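PDB 7EHU: chitin oligosaccharide binding protein NagB2 from Paenibacillus sp. FPU-7, which binds chitin oligosaccharides such as N,N'-diacetylchitobiose and N,N',N''-triacetylchitotriose, probably as the extracellular solute-binding component of a sugar uptake system. Local coordinates for residues K52-T57 with F66-V71. Residues are numbered along the deposited sequence; the frame is centred on the assembly and turned at random.
Sequences KVVKKT and FKLDGV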
loop_
_atom_site.group_PDB
_atom_site.type_symbol
_atom_site.label_atom_id
_atom_site.label_comp_id
_atom_site.label_asym_id
_atom_site.label_seq_id
_atom_site.Cartn_x
_atom_site.Cartn_y
_atom_site.Cartn_z
ATOM N N LYS A 52 -3.737 1.457 -22.817
ATOM C CA LYS A 52 -3.790 0.405 -23.827
ATOM C C LYS A 52 -5.034 -0.457 -23.648
ATOM O O LYS A 52 -5.738 -0.756 -24.623
ATOM C CB LYS A 52 -2.526 -0.452 -23.746
ATOM C CG LYS A 52 -2.464 -1.524 -24.809
ATOM C CD LYS A 52 -1.090 -2.153 -24.951
ATOM C CE LYS A 52 -0.828 -3.243 -23.942
ATOM N NZ LYS A 52 0.337 -4.100 -24.376
ATOM N N VAL A 53 -5.343 -0.828 -22.402
ATOM C CA VAL A 53 -6.522 -1.647 -22.129
ATOM C C VAL A 53 -7.791 -0.875 -22.478
ATOM O O VAL A 53 -8.737 -1.434 -23.051
ATOM C CB VAL A 53 -6.513 -2.089 -20.646
ATOM C CG1 VAL A 53 -7.850 -2.630 -20.227
ATOM C CG2 VAL A 53 -5.418 -3.104 -20.392
ATOM N N VAL A 54 -7.826 0.421 -22.140
ATOM C CA VAL A 54 -8.983 1.262 -22.441
ATOM C C VAL A 54 -9.205 1.371 -23.945
ATOM O O VAL A 54 -10.346 1.260 -24.427
ATOM C CB VAL A 54 -8.805 2.642 -21.779
ATOM C CG1 VAL A 54 -9.782 3.664 -22.369
ATOM C CG2 VAL A 54 -9.001 2.513 -20.261
ATOM N N LYS A 55 -8.130 1.600 -24.709
ATOM C CA LYS A 55 -8.244 1.690 -26.164
ATOM C C LYS A 55 -8.779 0.382 -26.746
ATOM O O LYS A 55 -9.638 0.393 -27.641
ATOM C CB LYS A 55 -6.879 2.070 -26.750
ATOM C CG LYS A 55 -6.826 2.292 -28.262
ATOM C CD LYS A 55 -5.402 2.611 -28.741
ATOM C CE LYS A 55 -5.018 1.854 -30.025
ATOM N NZ LYS A 55 -3.550 1.923 -30.318
ATOM N N LYS A 56 -8.303 -0.761 -26.238
ATOM C CA LYS A 56 -8.822 -2.047 -26.701
ATOM C C LYS A 56 -10.301 -2.192 -26.382
ATOM O O LYS A 56 -11.073 -2.699 -27.195
ATOM C CB LYS A 56 -8.036 -3.182 -26.044
ATOM C CG LYS A 56 -8.430 -4.571 -26.515
ATOM C CD LYS A 56 -7.632 -5.636 -25.768
ATOM C CE LYS A 56 -8.140 -7.047 -26.072
ATOM N NZ LYS A 56 -7.598 -8.064 -25.123
ATOM N N THR A 57 -10.699 -1.778 -25.185
ATOM C CA THR A 57 -12.094 -1.880 -24.782
ATOM C C THR A 57 -12.989 -0.992 -25.633
ATOM O O THR A 57 -14.088 -1.402 -26.017
ATOM C CB THR A 57 -12.192 -1.554 -23.291
ATOM O OG1 THR A 57 -11.288 -2.406 -22.562
ATOM C CG2 THR A 57 -13.602 -1.738 -22.760
ATOM N N PHE A 66 -14.245 6.171 -22.558
ATOM C CA PHE A 66 -13.780 6.252 -21.183
ATOM C C PHE A 66 -13.077 7.589 -20.984
ATOM O O PHE A 66 -12.223 7.982 -21.791
ATOM C CB PHE A 66 -12.827 5.103 -20.841
ATOM C CG PHE A 66 -13.482 3.738 -20.853
ATOM C CD1 PHE A 66 -13.666 3.068 -22.040
ATOM C CD2 PHE A 66 -13.931 3.137 -19.691
ATOM C CE1 PHE A 66 -14.270 1.820 -22.079
ATOM C CE2 PHE A 66 -14.538 1.882 -19.715
ATOM C CZ PHE A 66 -14.714 1.227 -20.920
ATOM N N LYS A 67 -13.456 8.300 -19.938
ATOM C CA LYS A 67 -12.821 9.559 -19.592
ATOM C C LYS A 67 -11.915 9.266 -18.357
ATOM O O LYS A 67 -12.395 9.010 -17.258
ATOM C CB LYS A 67 -13.742 10.779 -19.625
ATOM C CG LYS A 67 -12.768 11.916 -19.404
ATOM C CD LYS A 67 -12.667 12.109 -17.934
ATOM C CE LYS A 67 -11.861 13.263 -17.496
ATOM N NZ LYS A 67 -11.590 13.634 -16.105
ATOM N N LEU A 68 -10.595 9.212 -18.579
ATOM C CA LEU A 68 -9.659 8.915 -17.501
ATOM C C LEU A 68 -9.519 10.140 -16.608
ATOM O O LEU A 68 -9.372 11.262 -17.095
ATOM C CB LEU A 68 -8.298 8.470 -18.036
ATOM C CG LEU A 68 -8.143 6.946 -18.200
ATOM C CD1 LEU A 68 -9.209 6.366 -19.091
ATOM C CD2 LEU A 68 -6.725 6.579 -18.684
ATOM N N ASP A 69 -9.627 9.937 -15.305
ATOM C CA ASP A 69 -9.509 11.013 -14.326
ATOM C C ASP A 69 -8.419 10.585 -13.350
ATOM O O ASP A 69 -8.682 9.823 -12.411
ATOM C CB ASP A 69 -10.828 11.247 -13.612
ATOM C CG ASP A 69 -10.792 12.477 -12.754
ATOM O OD1 ASP A 69 -10.342 13.519 -13.265
ATOM O OD2 ASP A 69 -11.136 12.393 -11.558
ATOM N N GLY A 70 -7.197 11.070 -13.569
ATOM C CA GLY A 70 -6.079 10.717 -12.717
ATOM C C GLY A 70 -6.003 11.656 -11.537
ATOM O O GLY A 70 -5.957 12.871 -11.709
ATOM N N VAL A 71 -5.967 11.089 -10.340
ATOM C CA VAL A 71 -5.962 11.849 -9.094
ATOM C C VAL A 71 -4.895 11.254 -8.181
ATOM O O VAL A 71 -4.749 10.029 -8.116
ATOM C CB VAL A 71 -7.358 11.771 -8.433
ATOM C CG1 VAL A 71 -7.408 12.512 -7.125
ATOM C CG2 VAL A 71 -8.436 12.315 -9.386
#
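V54 and T57, one turn apart on the helix, meet F66 of the strand, and V54 also reaches L68. All the touching across the contact is apolar. V54 divides its two methyls between the strand residues. Its CG1 lies 3.7 Å from F66 CB and also nears the start of the ring, at CD1. Its CG2 meets L68 CD1 at 4.0 Å, with the two side chains passing in opposite directions. The first torsion of V54 sets this fork: CG1 is anti to the backbone N (chi1 165°) and CG2 is anti to the carbonyl carbon. T57 takes the far end of the ring. Its CG2 is 3.7 Å from F66 CZ and equally close to CE1, and the two side chains cross at about a right angle.

The hydrogen bonds and salt bridges tie each segment to itself and to its neighbours. T57 OG1 donates to V53 O at 2.8 Å, from above the carbonyl plane. The backbone T57 N donates to the same oxygen at 2.9 Å, so two donors grip it. OG1 is also hydrogen-bonded to N338 ND2. With an alanine at T57, the F66 ring end would probably lose its methyl neighbour, and V53 O and N338 their hydroxyl partner. On the strand, K67 NZ forms a salt bridge with D69 OD1 at 3.1 Å, and D69 OD2 pairs with R35 and K80.

Helix segment 52-57 runs nearly antiparallel to strand segment 66-70, at 165°, and their axes approach to 10.2 Å. This is the helix-to-second-strand packing of a beta-alpha-beta unit made of strand 30-36, helix 44-60 and strand 64-70. Strand 30-36 pairs in parallel with strand 64-70, and its L34 touches both V54 and L68. Helix 326-339 packs beside helix 44-60, where V53 meets F335 and F339, and T57 meets A334.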